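Local coordinates for F5/8 type C domain protein (PDB 7JRM) that probably helps a mucin-targeting O-glycopeptidase recognise its glycosylated mucin substrates, carrying a calcium-containing carbohydrate-binding module among its several domains, at residues 377-382 with 455-460. Numbering follows the deposited sequence.
Sequences EQFIAA and VMFYLF
Ala382 sets its methyl over one face of the Tyr458 ring, a CH-pi contact with CB 3.6 Å from the ring centroid and shifted toward the CE1 side. The same methyl meets Met456 CE at 3.7 Å, reached by a thioether chain that runs extended beyond CG. Alanine suits this position because its lone CB, already 3.4 Å from Tyr458 CE1, is enough to bridge ring and thioether. Tyr458 spends its hydroxyl on the carbonyl oxygen of Asp395, which anchors the far end of the ring.

Phe379, on the other side of the sheet, has CG anti to its backbone N (chi1 174°). Its side chain and that of Phe457 lie side by side, pointing the same way, and the Phe379 ring reaches Phe457 CB (CE1 to CB 3.5 Å) rather than stacking on its ring, while CD1 packs more loosely against Val455 CG1. Beta-branched Val455 and the broad aromatics fit extended backbone and put hydrocarbon on this partly exposed face, where Phe457 meets His444 edge-to-face.

Between the two layers the strands run parallel. Ile380 is bonded twice to the neighbouring strand: its N donates to Val455 O at 2.9 Å, and its O accepts from Phe457 N with an N-H...O angle of 167°. Gln378 O takes Val455 N from above its carbonyl plane, and Ala382 N closes the series on Phe457 O at 2.8 Å.

Gln378 turns its amide away to the backbone of Met353 and Val358. In the mixed sheet, strand 372-384 has strand 350-352 as its other, parallel neighbour, whereas strand 452-461 pairs antiparallel with strand 440-449, placing this contact where parallel pairing gives way to antiparallel.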
loop_
_atom_site.group_PDB
_atom_site.type_symbol
_atom_site.label_atom_id
_atom_site.label_comp_id
_atom_site.label_asym_id
_atom_site.label_seq_id
_atom_site.Cartn_x
_atom_site.Cartn_y
_atom_site.Cartn_z
ATOM N N GLU A 377 1.387 32.358 32.758
ATOM C CA GLU A 377 1.911 33.305 33.744
ATOM C C GLU A 377 3.410 33.102 33.974
ATOM O O GLU A 377 3.875 32.869 35.092
ATOM C CB GLU A 377 1.129 33.211 35.058
ATOM C CG GLU A 377 -0.283 33.765 34.971
ATOM C CD GLU A 377 -1.032 33.671 36.284
ATOM O OE1 GLU A 377 -0.386 33.777 37.349
ATOM O OE2 GLU A 377 -2.268 33.494 36.253
ATOM N N GLN A 378 4.165 33.201 32.885
ATOM C CA GLN A 378 5.614 33.188 32.971
ATOM C C GLN A 378 6.131 34.565 33.381
ATOM O O GLN A 378 5.426 35.574 33.303
ATOM C CB GLN A 378 6.233 32.779 31.633
ATOM C CG GLN A 378 5.635 31.521 31.026
ATOM C CD GLN A 378 6.091 30.262 31.734
ATOM O OE1 GLN A 378 7.287 29.981 31.812
ATOM N NE2 GLN A 378 5.139 29.496 32.253
ATOM N N PHE A 379 7.384 34.596 33.831
ATOM C CA PHE A 379 8.071 35.852 34.115
ATOM C C PHE A 379 9.530 35.690 33.718
ATOM O O PHE A 379 10.260 34.913 34.341
ATOM C CB PHE A 379 7.953 36.251 35.584
ATOM C CG PHE A 379 8.769 37.458 35.939
ATOM C CD1 PHE A 379 8.400 38.714 35.487
ATOM C CD2 PHE A 379 9.920 37.336 36.701
ATOM C CE1 PHE A 379 9.153 39.828 35.802
ATOM C CE2 PHE A 379 10.677 38.446 37.019
ATOM C CZ PHE A 379 10.293 39.694 36.568
ATOM N N ILE A 380 9.954 36.426 32.699
ATOM C CA ILE A 380 11.308 36.339 32.167
ATOM C C ILE A 380 11.989 37.670 32.455
ATOM O O ILE A 380 11.739 38.671 31.774
ATOM C CB ILE A 380 11.316 36.012 30.671
ATOM C CG1 ILE A 380 10.388 34.829 30.381
ATOM C CG2 ILE A 380 12.729 35.711 30.201
ATOM C CD1 ILE A 380 9.096 35.218 29.691
ATOM N N ALA A 381 12.850 37.689 33.469
ATOM C CA ALA A 381 13.655 38.866 33.781
ATOM C C ALA A 381 14.756 38.984 32.736
ATOM O O ALA A 381 15.788 38.315 32.823
ATOM C CB ALA A 381 14.231 38.763 35.188
ATOM N N ALA A 382 14.538 39.837 31.739
ATOM C CA ALA A 382 15.426 39.940 30.590
ATOM C C ALA A 382 16.593 40.897 30.811
ATOM O O ALA A 382 17.322 41.193 29.860
ATOM C CB ALA A 382 14.632 40.363 29.353
ATOM N N VAL A 455 4.979 37.479 31.271
ATOM C CA VAL A 455 5.523 38.832 31.217
ATOM C C VAL A 455 7.031 38.744 31.029
ATOM O O VAL A 455 7.718 38.061 31.795
ATOM C CB VAL A 455 5.192 39.632 32.492
ATOM C CG1 VAL A 455 6.121 40.832 32.633
ATOM C CG2 VAL A 455 3.737 40.068 32.491
ATOM N N MET A 456 7.544 39.433 30.013
ATOM C CA MET A 456 8.978 39.595 29.812
ATOM C C MET A 456 9.361 41.002 30.255
ATOM O O MET A 456 8.885 41.987 29.680
ATOM C CB MET A 456 9.359 39.362 28.350
ATOM C CG MET A 456 10.856 39.369 28.090
ATOM S SD MET A 456 11.306 38.378 26.654
ATOM C CE MET A 456 12.980 38.938 26.365
ATOM N N PHE A 457 10.212 41.096 31.271
ATOM C CA PHE A 457 10.492 42.357 31.943
ATOM C C PHE A 457 11.893 42.850 31.607
ATOM O O PHE A 457 12.859 42.081 31.662
ATOM C CB PHE A 457 10.338 42.212 33.457
ATOM C CG PHE A 457 10.578 43.486 34.213
ATOM C CD1 PHE A 457 9.629 44.496 34.214
ATOM C CD2 PHE A 457 11.753 43.678 34.922
ATOM C CE1 PHE A 457 9.848 45.671 34.908
ATOM C CE2 PHE A 457 11.977 44.852 35.617
ATOM C CZ PHE A 457 11.023 45.849 35.611
ATOM N N TYR A 458 11.991 44.131 31.264
ATOM C CA TYR A 458 13.250 44.839 31.094
ATOM C C TYR A 458 13.326 45.979 32.103
ATOM O O TYR A 458 12.344 46.320 32.767
ATOM C CB TYR A 458 13.392 45.405 29.676
ATOM C CG TYR A 458 13.702 44.395 28.596
ATOM C CD1 TYR A 458 15.006 43.985 28.354
ATOM C CD2 TYR A 458 12.694 43.874 27.798
ATOM C CE1 TYR A 458 15.296 43.075 27.356
ATOM C CE2 TYR A 458 12.972 42.962 26.801
ATOM C CZ TYR A 458 14.274 42.565 26.584
ATOM O OH TYR A 458 14.556 41.657 25.590
ATOM N N LEU A 459 14.509 46.578 32.208
ATOM C CA LEU A 459 14.665 47.813 32.962
ATOM C C LEU A 459 15.740 48.660 32.299
ATOM O O LEU A 459 16.641 48.139 31.636
ATOM C CB LEU A 459 14.993 47.549 34.445
ATOM C CG LEU A 459 16.308 46.951 34.973
ATOM C CD1 LEU A 459 17.516 47.888 34.859
ATOM C CD2 LEU A 459 16.119 46.517 36.420
ATOM N N PHE A 460 15.628 49.974 32.478
ATOM C CA PHE A 460 16.641 50.900 31.995
ATOM C C PHE A 460 16.671 52.112 32.913
ATOM O O PHE A 460 15.621 52.640 33.290
ATOM C CB PHE A 460 16.386 51.319 30.539
ATOM C CG PHE A 460 15.108 52.085 30.329
ATOM C CD1 PHE A 460 15.109 53.471 30.310
ATOM C CD2 PHE A 460 13.909 51.419 30.132
ATOM C CE1 PHE A 460 13.939 54.179 30.109
ATOM C CE2 PHE A 460 12.735 52.122 29.931
ATOM C CZ PHE A 460 12.751 53.503 29.918
#